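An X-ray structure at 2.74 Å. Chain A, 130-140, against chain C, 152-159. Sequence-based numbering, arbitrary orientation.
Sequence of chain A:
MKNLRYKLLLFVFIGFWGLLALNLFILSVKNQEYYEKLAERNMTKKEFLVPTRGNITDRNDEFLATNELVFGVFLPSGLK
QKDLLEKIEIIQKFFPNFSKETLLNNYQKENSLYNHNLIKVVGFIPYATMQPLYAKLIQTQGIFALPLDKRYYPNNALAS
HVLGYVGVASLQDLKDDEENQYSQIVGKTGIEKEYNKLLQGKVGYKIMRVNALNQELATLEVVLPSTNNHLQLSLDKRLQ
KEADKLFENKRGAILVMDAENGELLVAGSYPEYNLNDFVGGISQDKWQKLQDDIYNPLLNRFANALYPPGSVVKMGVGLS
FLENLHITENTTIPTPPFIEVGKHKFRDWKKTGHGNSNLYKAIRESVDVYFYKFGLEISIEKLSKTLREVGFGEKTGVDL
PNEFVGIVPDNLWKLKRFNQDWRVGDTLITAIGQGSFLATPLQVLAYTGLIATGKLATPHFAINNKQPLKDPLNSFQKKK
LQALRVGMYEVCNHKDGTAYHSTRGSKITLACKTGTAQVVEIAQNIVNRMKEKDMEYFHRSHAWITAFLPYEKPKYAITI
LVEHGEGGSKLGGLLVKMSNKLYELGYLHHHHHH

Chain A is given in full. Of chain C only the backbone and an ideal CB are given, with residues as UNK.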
# COMPACT_ATOMS: atom_id res chain seq x y z
N MET A 130 12.05 -3.17 -11.22
CA MET A 130 13.03 -2.17 -10.80
C MET A 130 14.34 -2.85 -10.37
O MET A 130 15.41 -2.24 -10.28
CB MET A 130 12.44 -1.36 -9.64
CG MET A 130 13.35 -0.26 -9.10
SD MET A 130 13.92 0.98 -10.29
CE MET A 130 12.35 1.78 -10.54
N GLN A 131 14.25 -4.14 -10.14
CA GLN A 131 15.32 -4.88 -9.54
C GLN A 131 16.66 -4.74 -10.31
O GLN A 131 17.68 -4.43 -9.70
CB GLN A 131 14.88 -6.32 -9.30
CG GLN A 131 15.49 -6.97 -8.08
CD GLN A 131 15.01 -6.39 -6.75
OE1 GLN A 131 15.73 -5.61 -6.13
NE2 GLN A 131 13.83 -6.80 -6.29
N PRO A 132 16.66 -4.94 -11.64
CA PRO A 132 17.89 -4.67 -12.42
C PRO A 132 18.10 -3.20 -12.80
O PRO A 132 19.19 -2.83 -13.19
CB PRO A 132 17.70 -5.50 -13.68
CG PRO A 132 16.22 -5.70 -13.82
CD PRO A 132 15.58 -5.46 -12.49
N LEU A 133 17.07 -2.37 -12.68
CA LEU A 133 17.14 -0.97 -13.09
C LEU A 133 17.62 -0.00 -12.02
O LEU A 133 18.27 0.96 -12.33
CB LEU A 133 15.76 -0.48 -13.56
CG LEU A 133 15.07 -1.33 -14.63
CD1 LEU A 133 13.61 -0.94 -14.78
CD2 LEU A 133 15.79 -1.20 -15.95
N TYR A 134 17.30 -0.24 -10.75
CA TYR A 134 17.58 0.77 -9.73
C TYR A 134 19.02 1.26 -9.80
O TYR A 134 19.27 2.44 -9.85
CB TYR A 134 17.24 0.29 -8.33
CG TYR A 134 17.51 1.32 -7.27
CD1 TYR A 134 16.53 2.21 -6.89
CD2 TYR A 134 18.74 1.43 -6.65
CE1 TYR A 134 16.77 3.19 -5.93
CE2 TYR A 134 18.98 2.39 -5.69
CZ TYR A 134 17.99 3.26 -5.35
OH TYR A 134 18.25 4.20 -4.40
N ALA A 135 19.99 0.37 -9.84
CA ALA A 135 21.40 0.79 -9.88
C ALA A 135 21.80 1.60 -11.12
O ALA A 135 22.64 2.50 -11.05
CB ALA A 135 22.31 -0.43 -9.75
N LYS A 136 21.21 1.26 -12.26
CA LYS A 136 21.53 1.94 -13.49
C LYS A 136 20.95 3.34 -13.50
O LYS A 136 21.58 4.28 -13.99
CB LYS A 136 21.06 1.11 -14.67
CG LYS A 136 21.83 -0.21 -14.73
CD LYS A 136 21.73 -0.93 -16.07
CE LYS A 136 20.48 -1.79 -16.16
NZ LYS A 136 19.88 -1.77 -17.53
N LEU A 137 19.76 3.51 -12.93
CA LEU A 137 19.15 4.83 -12.78
C LEU A 137 19.97 5.73 -11.85
O LEU A 137 20.06 6.93 -12.05
CB LEU A 137 17.71 4.71 -12.29
CG LEU A 137 16.65 4.58 -13.39
CD1 LEU A 137 16.91 3.35 -14.26
CD2 LEU A 137 15.25 4.52 -12.81
N ILE A 138 20.59 5.14 -10.85
CA ILE A 138 21.40 5.87 -9.88
C ILE A 138 22.68 6.43 -10.48
O ILE A 138 23.24 7.37 -9.95
CB ILE A 138 21.71 4.96 -8.66
CG1 ILE A 138 20.50 4.90 -7.74
CG2 ILE A 138 22.93 5.42 -7.87
CD1 ILE A 138 19.96 6.27 -7.37
N GLN A 139 23.13 5.87 -11.59
CA GLN A 139 24.39 6.29 -12.21
C GLN A 139 24.24 7.60 -12.96
O GLN A 139 25.24 8.27 -13.20
CB GLN A 139 24.90 5.25 -13.21
CG GLN A 139 25.15 3.89 -12.63
CD GLN A 139 25.95 3.92 -11.34
OE1 GLN A 139 27.10 4.35 -11.32
NE2 GLN A 139 25.35 3.44 -10.28
N THR A 140 23.02 7.96 -13.33
CA THR A 140 22.77 9.20 -14.10
C THR A 140 22.32 10.31 -13.15
O THR A 140 21.32 10.15 -12.43
CB THR A 140 21.75 8.93 -15.21
OG1 THR A 140 20.55 8.39 -14.65
CG2 THR A 140 22.30 7.91 -16.23
N UNK C 152 29.32 5.52 -1.12
CA UNK C 152 29.44 6.50 -2.22
C UNK C 152 28.06 6.82 -2.82
O UNK C 152 27.20 5.96 -2.89
CB UNK C 152 30.37 5.97 -3.31
N UNK C 153 27.87 8.05 -3.25
CA UNK C 153 26.66 8.49 -3.95
C UNK C 153 26.17 7.52 -5.06
O UNK C 153 24.98 7.38 -5.29
CB UNK C 153 26.92 9.87 -4.57
N UNK C 154 27.11 6.90 -5.75
CA UNK C 154 26.81 6.08 -6.93
C UNK C 154 26.72 4.59 -6.62
O UNK C 154 26.37 3.79 -7.50
CB UNK C 154 27.88 6.31 -8.00
N UNK C 155 27.05 4.21 -5.39
CA UNK C 155 27.05 2.81 -5.00
C UNK C 155 25.66 2.41 -4.57
O UNK C 155 25.14 2.93 -3.59
CB UNK C 155 28.06 2.55 -3.88
N UNK C 156 25.07 1.49 -5.33
CA UNK C 156 23.74 0.97 -5.03
C UNK C 156 23.59 -0.44 -5.58
O UNK C 156 24.10 -0.76 -6.65
CB UNK C 156 22.66 1.88 -5.61
N UNK C 157 22.90 -1.30 -4.84
CA UNK C 157 22.66 -2.65 -5.30
C UNK C 157 21.57 -3.33 -4.49
O UNK C 157 21.09 -2.76 -3.53
CB UNK C 157 23.95 -3.47 -5.24
N UNK C 158 21.14 -4.51 -4.93
CA UNK C 158 19.98 -5.21 -4.34
C UNK C 158 20.38 -6.19 -3.25
O UNK C 158 21.20 -7.06 -3.47
CB UNK C 158 19.21 -5.96 -5.43
N UNK C 159 19.75 -6.08 -2.08
CA UNK C 159 20.02 -6.96 -0.95
C UNK C 159 18.73 -7.59 -0.39
O UNK C 159 17.62 -7.15 -0.71
CB UNK C 159 20.74 -6.18 0.15

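Position 152 opens the chain C stretch, and its ideal CB has nothing of chain A within 5.5 Å. Chain A therefore sets little limit on the side chain, and many residues would serve. The deposited residue is His152(C), which makes no contact with chain A; its backbone O accepts a hydrogen bond from N of position 155 at 3.1 Å, closing a type I beta turn.

Position 153 lies within that turn, with phi/psi of -46/-36 and CA-to-CB directed sideways. Its CB again meets no atom of chain A within 5.5 Å, so a long polar chain would be as acceptable as a short one. It is Lys153(C), extended with all four chi angles t. The contact here comes from the backbone, where Lys153(C) O lies 3.8 Å from CG2 of Ile138(A).

At position 154 chain A has more to say. CA-to-CB points sideways, yet the ideal CB is 3.9 Å from OE1 of Gln139(A) and 5.0 Å from CG2 of Ile138(A). The side-chain amide oxygen of Gln139(A) invites a donor, so arginine, lysine or a polar residue able to turn back toward it would suit, with the longer chains needing a bend. The residue is Arg154(C). With chi1 m, chi2 t and chi3 p, its end comes nearer to chain A, and NE and NH2 both donate to OE1 of Gln139(A), at 3.0 and 2.7 Å. The O of Gln139(A) lies over one face of the guanidinium. The amide also works in the other direction: NE2 of Gln139(A) donates to Arg154(C) O at 3.0 Å and to Ala135(A) O at 3.0 Å, which holds the amide between Ala135(A) and the turn.

Position 155 points away from chain A, which leaves the choice open; Cys155(C) makes no contact with it.

Position 156 has an extended backbone, -153/142, and its CB points toward the helix. That CB is 3.7 Å from CE2 of Tyr134(A), 4.2 Å from CG2 of Ile138(A) and 4.6 Å from CA of Ala135(A). With carbon on several sides at such range, a small apolar residue fits best, and glycine or serine could also be considered. The deposited Ala156(C) places its methyl at the edge of the Tyr134(A) ring, near the ring plane, and also packs against Ile138(A). Its backbone O is 3.6 Å from CB of Ala135(A), consistent with the close approach of the two main chains here.

CA-to-CB of position 157 points away from chain A, which favours no particular side chain; Tyr157(C) makes no close contact with it.

Position 158 faces chain A again, with its CB 3.6 Å from OE1 of Gln131(A). A short donor is the natural answer, serine or threonine foremost. Ser158(C), with chi1 t, donates from OG to OE1 of Gln131(A) at 2.8 Å.

Position 159, in the strand, points away, and Val159(C) does not touch chain A.

Chain C, residues 152-159: HKRCAYSV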
# COMPACT_ATOMS: atom_id res chain seq x y z
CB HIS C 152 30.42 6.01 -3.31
CG HIS C 152 30.76 7.04 -4.35
ND1 HIS C 152 31.11 8.33 -4.04
CD2 HIS C 152 30.79 6.96 -5.71
CE1 HIS C 152 31.37 9.00 -5.15
NE2 HIS C 152 31.16 8.20 -6.18
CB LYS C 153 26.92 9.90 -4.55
CG LYS C 153 25.72 10.67 -5.08
CD LYS C 153 26.16 12.02 -5.64
CE LYS C 153 25.01 12.69 -6.40
NZ LYS C 153 25.21 14.15 -6.62
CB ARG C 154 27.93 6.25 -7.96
CG ARG C 154 28.02 7.67 -8.52
CD ARG C 154 28.98 7.76 -9.68
NE ARG C 154 28.68 6.78 -10.72
CZ ARG C 154 29.41 6.59 -11.82
NH1 ARG C 154 30.47 7.34 -12.03
NH2 ARG C 154 29.07 5.66 -12.70
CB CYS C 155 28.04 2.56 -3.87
SG CYS C 155 27.87 0.92 -3.17
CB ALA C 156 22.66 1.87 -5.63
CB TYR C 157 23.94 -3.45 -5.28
CG TYR C 157 24.72 -3.44 -3.98
CD1 TYR C 157 24.53 -4.42 -3.02
CD2 TYR C 157 25.71 -2.50 -3.75
CE1 TYR C 157 25.27 -4.44 -1.85
CE2 TYR C 157 26.47 -2.52 -2.58
CZ TYR C 157 26.24 -3.48 -1.63
OH TYR C 157 27.02 -3.49 -0.50
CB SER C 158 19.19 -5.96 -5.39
OG SER C 158 18.01 -6.47 -4.78
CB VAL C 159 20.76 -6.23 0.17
CG1 VAL C 159 22.10 -5.75 -0.33
CG2 VAL C 159 19.92 -5.09 0.74
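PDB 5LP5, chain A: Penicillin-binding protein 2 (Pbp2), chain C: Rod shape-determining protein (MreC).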